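Local coordinates for Box C/D snoRNA protein 1 (Saccharomyces cerevisiae, PDB 6THL) that is required for the accumulation of box C/D snoRNAs and thereby supports snoRNA processing, their transport to the nucleolus and ribosome biogenesis, at residues Val15-Leu20 with Phe41-Glu46; Ser27-Ser32 with Lys63-Arg68. All coordinates share one frame; numbering follows the deposited sequence.

Contact 1: Val15-Leu20 with Phe41-Glu46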
loop_
_atom_site.group_PDB
_atom_site.type_symbol
_atom_site.label_atom_id
_atom_site.label_comp_id
_atom_site.label_asym_id
_atom_site.label_seq_id
_atom_site.Cartn_x
_atom_site.Cartn_y
_atom_site.Cartn_z
ATOM N N VAL B 15 22.877 -9.564 -17.971
ATOM C CA VAL B 15 22.422 -9.483 -16.596
ATOM C C VAL B 15 21.622 -10.692 -16.202
ATOM O O VAL B 15 20.691 -11.104 -16.937
ATOM C CB VAL B 15 21.531 -8.267 -16.363
ATOM C CG1 VAL B 15 20.913 -8.346 -14.977
ATOM C CG2 VAL B 15 22.353 -7.000 -16.509
ATOM N N ASN B 16 21.976 -11.233 -15.035
ATOM C CA ASN B 16 21.279 -12.389 -14.516
ATOM C C ASN B 16 20.071 -11.971 -13.667
ATOM O O ASN B 16 20.260 -11.519 -12.523
ATOM C CB ASN B 16 22.224 -13.260 -13.705
ATOM C CG ASN B 16 21.497 -14.396 -13.022
ATOM O OD1 ASN B 16 21.047 -15.358 -13.656
ATOM N ND2 ASN B 16 21.367 -14.286 -11.721
ATOM N N CYS B 17 18.843 -12.135 -14.207
ATOM C CA CYS B 17 17.613 -11.548 -13.573
ATOM C C CYS B 17 16.738 -12.533 -12.841
ATOM O O CYS B 17 16.154 -13.391 -13.457
ATOM C CB CYS B 17 16.766 -10.804 -14.597
ATOM S SG CYS B 17 17.805 -9.698 -15.524
ATOM N N LEU B 18 16.630 -12.408 -11.526
ATOM C CA LEU B 18 15.729 -13.288 -10.777
ATOM C C LEU B 18 14.306 -12.764 -10.875
ATOM O O LEU B 18 14.028 -11.581 -10.657
ATOM C CB LEU B 18 16.137 -13.439 -9.313
ATOM C CG LEU B 18 17.545 -13.968 -9.133
ATOM C CD1 LEU B 18 17.903 -14.095 -7.660
ATOM C CD2 LEU B 18 17.643 -15.292 -9.846
ATOM N N MET B 19 13.423 -13.685 -11.221
ATOM C CA MET B 19 12.062 -13.369 -11.540
ATOM C C MET B 19 11.181 -13.935 -10.432
ATOM O O MET B 19 11.250 -15.114 -10.077
ATOM C CB MET B 19 11.723 -13.929 -12.927
ATOM C CG MET B 19 12.556 -13.263 -14.019
ATOM S SD MET B 19 11.989 -11.568 -14.340
ATOM C CE MET B 19 13.544 -10.717 -14.436
ATOM N N LEU B 20 10.371 -13.062 -9.860
ATOM C CA LEU B 20 9.491 -13.437 -8.797
ATOM C C LEU B 20 8.201 -13.953 -9.423
ATOM O O LEU B 20 7.903 -13.638 -10.592
ATOM C CB LEU B 20 9.280 -12.193 -7.944
ATOM C CG LEU B 20 10.574 -11.693 -7.255
ATOM C CD1 LEU B 20 10.348 -10.393 -6.483
ATOM C CD2 LEU B 20 11.188 -12.758 -6.324
ATOM N N PHE B 41 17.647 -2.514 -25.183
ATOM C CA PHE B 41 17.037 -2.860 -23.925
ATOM C C PHE B 41 16.874 -1.673 -22.979
ATOM O O PHE B 41 17.731 -0.798 -22.900
ATOM C CB PHE B 41 17.803 -3.975 -23.232
ATOM C CG PHE B 41 16.943 -4.748 -22.286
ATOM C CD1 PHE B 41 16.150 -5.783 -22.749
ATOM C CD2 PHE B 41 16.863 -4.383 -20.947
ATOM C CE1 PHE B 41 15.331 -6.477 -21.886
ATOM C CE2 PHE B 41 16.044 -5.071 -20.075
ATOM C CZ PHE B 41 15.278 -6.120 -20.547
ATOM N N VAL B 42 15.749 -1.663 -22.267
ATOM C CA VAL B 42 15.464 -0.621 -21.301
ATOM C C VAL B 42 15.104 -1.215 -19.961
ATOM O O VAL B 42 14.729 -2.367 -19.830
ATOM C CB VAL B 42 14.379 0.383 -21.772
ATOM C CG1 VAL B 42 14.740 0.927 -23.137
ATOM C CG2 VAL B 42 12.994 -0.245 -21.801
ATOM N N TRP B 43 15.213 -0.379 -18.963
ATOM C CA TRP B 43 15.444 -0.857 -17.646
ATOM C C TRP B 43 14.650 -0.019 -16.646
ATOM O O TRP B 43 14.811 1.206 -16.564
ATOM C CB TRP B 43 16.944 -0.731 -17.352
ATOM C CG TRP B 43 17.753 -1.860 -17.848
ATOM C CD1 TRP B 43 18.674 -1.834 -18.852
ATOM C CD2 TRP B 43 17.715 -3.200 -17.365
ATOM N NE1 TRP B 43 19.215 -3.089 -19.030
ATOM C CE2 TRP B 43 18.648 -3.945 -18.127
ATOM C CE3 TRP B 43 16.976 -3.849 -16.367
ATOM C CZ2 TRP B 43 18.875 -5.295 -17.910
ATOM C CZ3 TRP B 43 17.187 -5.208 -16.160
ATOM C CH2 TRP B 43 18.133 -5.915 -16.922
ATOM N N SER B 44 13.780 -0.678 -15.898
ATOM C CA SER B 44 13.245 -0.065 -14.727
ATOM C C SER B 44 14.379 -0.143 -13.678
ATOM O O SER B 44 15.018 -1.195 -13.523
ATOM C CB SER B 44 11.975 -0.811 -14.304
ATOM O OG SER B 44 11.296 -1.302 -15.459
ATOM N N VAL B 45 14.676 0.952 -12.994
ATOM C CA VAL B 45 15.498 0.829 -11.812
ATOM C C VAL B 45 14.704 1.328 -10.593
ATOM O O VAL B 45 13.838 2.198 -10.711
ATOM C CB VAL B 45 16.893 1.529 -11.947
ATOM C CG1 VAL B 45 17.554 1.224 -13.282
ATOM C CG2 VAL B 45 16.801 3.022 -11.746
ATOM N N GLU B 46 15.006 0.763 -9.423
ATOM C CA GLU B 46 14.462 1.268 -8.158
ATOM C C GLU B 46 15.453 2.222 -7.438
ATOM O O GLU B 46 16.471 1.812 -6.874
ATOM C CB GLU B 46 14.060 0.102 -7.243
ATOM C CG GLU B 46 13.559 0.588 -5.898
ATOM C CD GLU B 46 13.284 -0.527 -4.946
ATOM O OE1 GLU B 46 12.576 -0.239 -3.966
ATOM O OE2 GLU B 46 13.755 -1.670 -5.174
#
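The backbones carrying Val15 and Trp43 stay well apart, with the nearest CA atoms of the two segments, those of these residues, 11.1 Å from each other, and no hydrogen bond joins the strands. An indole is large enough to bridge the gap, and with CG beside its own backbone N (chi1 -84°) it sends the outer corner of its six-membered ring, CZ2 and CH2, to meet two small side chains. Val15 comes from the opposite direction: its CG2 packs obliquely against the ring, 4.1 Å from Trp43 CZ2, with CB and CG1 near CH2. Strand 15-18 is the middle strand of a small three-stranded sheet, and strand 40-49 belongs to the larger mixed sheet of this BCD1-family domain, so the contact is buried sheet-to-sheet packing. Cys17, two residues on and pointing the same way as Val15, makes a sulfur-aromatic contact. Its SG lies 4.0 Å from Trp43 CH2 and almost in the ring plane, at 89° off the ring normal, meeting the C-H rim of the indole instead of the pi cloud. A thiol suits this spot, being compact, polarisable and able to share an apolar setting. One face of the indole is taken by Phe41 of its own strand, whose CE2 stands above the ring centre. Val160 of strand 159-161 touches both Val15 and Cys17.

Contact 2: Ser27-Ser32 with Lys63-Arg68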
loop_
_atom_site.group_PDB
_atom_site.type_symbol
_atom_site.label_atom_id
_atom_site.label_comp_id
_atom_site.label_asym_id
_atom_site.label_seq_id
_atom_site.Cartn_x
_atom_site.Cartn_y
_atom_site.Cartn_z
ATOM N N SER B 27 7.003 -7.767 -9.031
ATOM C CA SER B 27 6.848 -8.307 -10.357
ATOM C C SER B 27 6.025 -7.337 -11.177
ATOM O O SER B 27 6.334 -7.044 -12.319
ATOM C CB SER B 27 6.203 -9.687 -10.301
ATOM O OG SER B 27 5.857 -10.112 -11.580
ATOM N N SER B 28 5.013 -6.763 -10.568
ATOM C CA SER B 28 4.204 -5.805 -11.284
ATOM C C SER B 28 4.868 -4.465 -11.290
ATOM O O SER B 28 4.354 -3.569 -11.942
ATOM C CB SER B 28 2.792 -5.684 -10.687
ATOM O OG SER B 28 2.085 -6.926 -10.744
ATOM N N GLN B 29 5.971 -4.259 -10.575
ATOM C CA GLN B 29 6.653 -2.954 -10.759
ATOM C C GLN B 29 7.864 -3.012 -11.671
ATOM O O GLN B 29 8.533 -2.010 -11.828
ATOM C CB GLN B 29 6.926 -2.179 -9.447
ATOM C CG GLN B 29 7.146 -3.041 -8.224
ATOM C CD GLN B 29 7.509 -2.285 -6.962
ATOM O OE1 GLN B 29 7.358 -2.819 -5.892
ATOM N NE2 GLN B 29 7.992 -1.068 -7.082
ATOM N N ASN B 30 8.079 -4.159 -12.318
ATOM C CA ASN B 30 9.089 -4.312 -13.378
ATOM C C ASN B 30 8.524 -4.003 -14.776
ATOM O O ASN B 30 7.593 -4.662 -15.224
ATOM C CB ASN B 30 9.661 -5.749 -13.372
ATOM C CG ASN B 30 11.000 -5.861 -14.110
ATOM O OD1 ASN B 30 11.455 -4.957 -14.815
ATOM N ND2 ASN B 30 11.631 -6.980 -13.940
ATOM N N ARG B 31 9.083 -3.005 -15.459
ATOM C CA ARG B 31 8.737 -2.759 -16.873
ATOM C C ARG B 31 9.954 -2.909 -17.826
ATOM O O ARG B 31 9.860 -2.613 -19.023
ATOM C CB ARG B 31 8.025 -1.388 -17.042
ATOM C CG ARG B 31 6.630 -1.320 -16.424
ATOM C CD ARG B 31 5.787 -0.098 -16.843
ATOM N NE ARG B 31 4.775 0.215 -15.819
ATOM C CZ ARG B 31 4.040 1.331 -15.751
ATOM N NH1 ARG B 31 4.134 2.299 -16.661
ATOM N NH2 ARG B 31 3.193 1.499 -14.741
ATOM N N SER B 32 11.067 -3.398 -17.287
ATOM C CA SER B 32 12.262 -3.728 -18.081
ATOM C C SER B 32 11.946 -4.660 -19.252
ATOM O O SER B 32 11.413 -5.757 -19.068
ATOM C CB SER B 32 13.330 -4.381 -17.204
ATOM O OG SER B 32 13.510 -3.632 -16.015
ATOM N N LYS B 63 11.966 6.530 -2.029
ATOM C CA LYS B 63 12.134 5.527 -3.047
ATOM C C LYS B 63 11.368 5.975 -4.280
ATOM O O LYS B 63 10.344 6.628 -4.181
ATOM C CB LYS B 63 11.637 4.206 -2.503
ATOM C CG LYS B 63 12.330 3.858 -1.196
ATOM C CD LYS B 63 11.373 3.364 -0.126
ATOM C CE LYS B 63 11.037 1.888 -0.294
ATOM N NZ LYS B 63 11.011 1.213 1.031
ATOM N N HIS B 64 11.904 5.689 -5.451
ATOM C CA HIS B 64 11.163 5.920 -6.650
ATOM C C HIS B 64 11.637 4.989 -7.735
ATOM O O HIS B 64 12.819 4.790 -7.882
ATOM C CB HIS B 64 11.232 7.367 -7.105
ATOM C CG HIS B 64 10.431 7.624 -8.335
ATOM N ND1 HIS B 64 9.210 8.248 -8.299
ATOM C CD2 HIS B 64 10.636 7.265 -9.621
ATOM C CE1 HIS B 64 8.716 8.306 -9.523
ATOM N NE2 HIS B 64 9.558 7.708 -10.342
ATOM N N VAL B 65 10.685 4.451 -8.493
ATOM C CA VAL B 65 10.952 3.512 -9.561
ATOM C C VAL B 65 10.779 4.182 -10.910
ATOM O O VAL B 65 9.695 4.654 -11.211
ATOM C CB VAL B 65 9.981 2.340 -9.458
ATOM C CG1 VAL B 65 10.207 1.325 -10.565
ATOM C CG2 VAL B 65 10.169 1.696 -8.104
ATOM N N SER B 66 11.856 4.243 -11.698
ATOM C CA SER B 66 11.831 4.845 -13.022
ATOM C C SER B 66 11.751 3.735 -13.994
ATOM O O SER B 66 12.162 2.641 -13.695
ATOM C CB SER B 66 13.077 5.656 -13.285
ATOM O OG SER B 66 13.074 6.834 -12.492
ATOM N N HIS B 67 11.191 4.011 -15.154
ATOM C CA HIS B 67 10.992 2.995 -16.157
ATOM C C HIS B 67 11.671 3.407 -17.455
ATOM O O HIS B 67 11.986 4.567 -17.651
ATOM C CB HIS B 67 9.500 2.853 -16.433
ATOM C CG HIS B 67 8.713 2.237 -15.321
ATOM N ND1 HIS B 67 8.872 0.926 -14.932
ATOM C CD2 HIS B 67 7.695 2.726 -14.583
ATOM C CE1 HIS B 67 8.015 0.643 -13.972
ATOM N NE2 HIS B 67 7.292 1.723 -13.739
ATOM N N ARG B 68 11.852 2.459 -18.367
ATOM C CA ARG B 68 12.337 2.766 -19.724
ATOM C C ARG B 68 13.600 3.617 -19.705
ATOM O O ARG B 68 13.706 4.609 -20.403
ATOM C CB ARG B 68 11.233 3.419 -20.570
ATOM C CG ARG B 68 10.528 2.430 -21.488
ATOM C CD ARG B 68 9.285 3.027 -22.129
ATOM N NE ARG B 68 8.496 2.029 -22.882
ATOM C CZ ARG B 68 7.160 2.051 -23.039
ATOM N NH1 ARG B 68 6.416 3.020 -22.493
ATOM N NH2 ARG B 68 6.549 1.091 -23.742
#
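The guanidinium of Arg31 lies flat on the His67 ring, the two planes 12° apart and their centres 4.3 Å from each other. Over the middle of the same imidazole face sits Arg31 CD, a CH-pi contact of 3.7 Å to the ring centroid, and His67 NE2 comes beneath the rim of the guanidinium. At the imidazole edge, near its plane, the carbonyl of Gln29 faces the ring, its O 3.5 Å from His67 CE1. Arg31 is the middle residue of an Asx turn, in which Asn30 OD1 accepts from Ser32 N at 2.9 Å and from Ser32 OG at 2.7 Å; the hydroxyl lies in the carbonyl plane, the amide N-H tilted from it. An asparagine suits this place because its short side chain can fold back on the backbone. Arginine suits the next position, since its chain, extended from CG to NE, runs its methylenes along the ring before the guanidinium stacks. Strand 62-70 supplies the other side of the contact. The assembly uses this surface: Arg31 NH1 makes a salt bridge to an acidic side chain of another protein's chain, and His67 NE2 hydrogen-bonds to that chain's backbone, while His67 ND1 has a weak hydrogen bond to Ser44 OG. Replacing His67 by an alanine is likely to leave the Arg31 guanidinium without its stacking surface, freer to swing, and the backbone of the other chain without its hydrogen-bond partner. Two residues before His67 on the strand, Val65 is crossed at about a right angle by the side chain of Gln29, whose NE2 has a weak hydrogen bond to the other chain's backbone and also packs against Val65 CG2 at 3.7 Å.

How the contacts relate
From the N terminus the chain runs through strand 15-18 and helix 25-29, then through the segment 27-32, and then enters strand 40-49 and, antiparallel to it, strand 62-70. Contact 1 closes a loop of 20 residues between its segments and contact 2 one of 30; because the segments alternate along the chain, the two loops cross instead of nesting. Contact 1 joins the small sheet to strand 40-49, and contact 2 joins the segment 27-32 to the neighbouring strand 62-70. They meet at Ser44, whose OG probably hydrogen-bonds to Arg31 N at 2.8 Å and whose N probably does so with Ser32 OG.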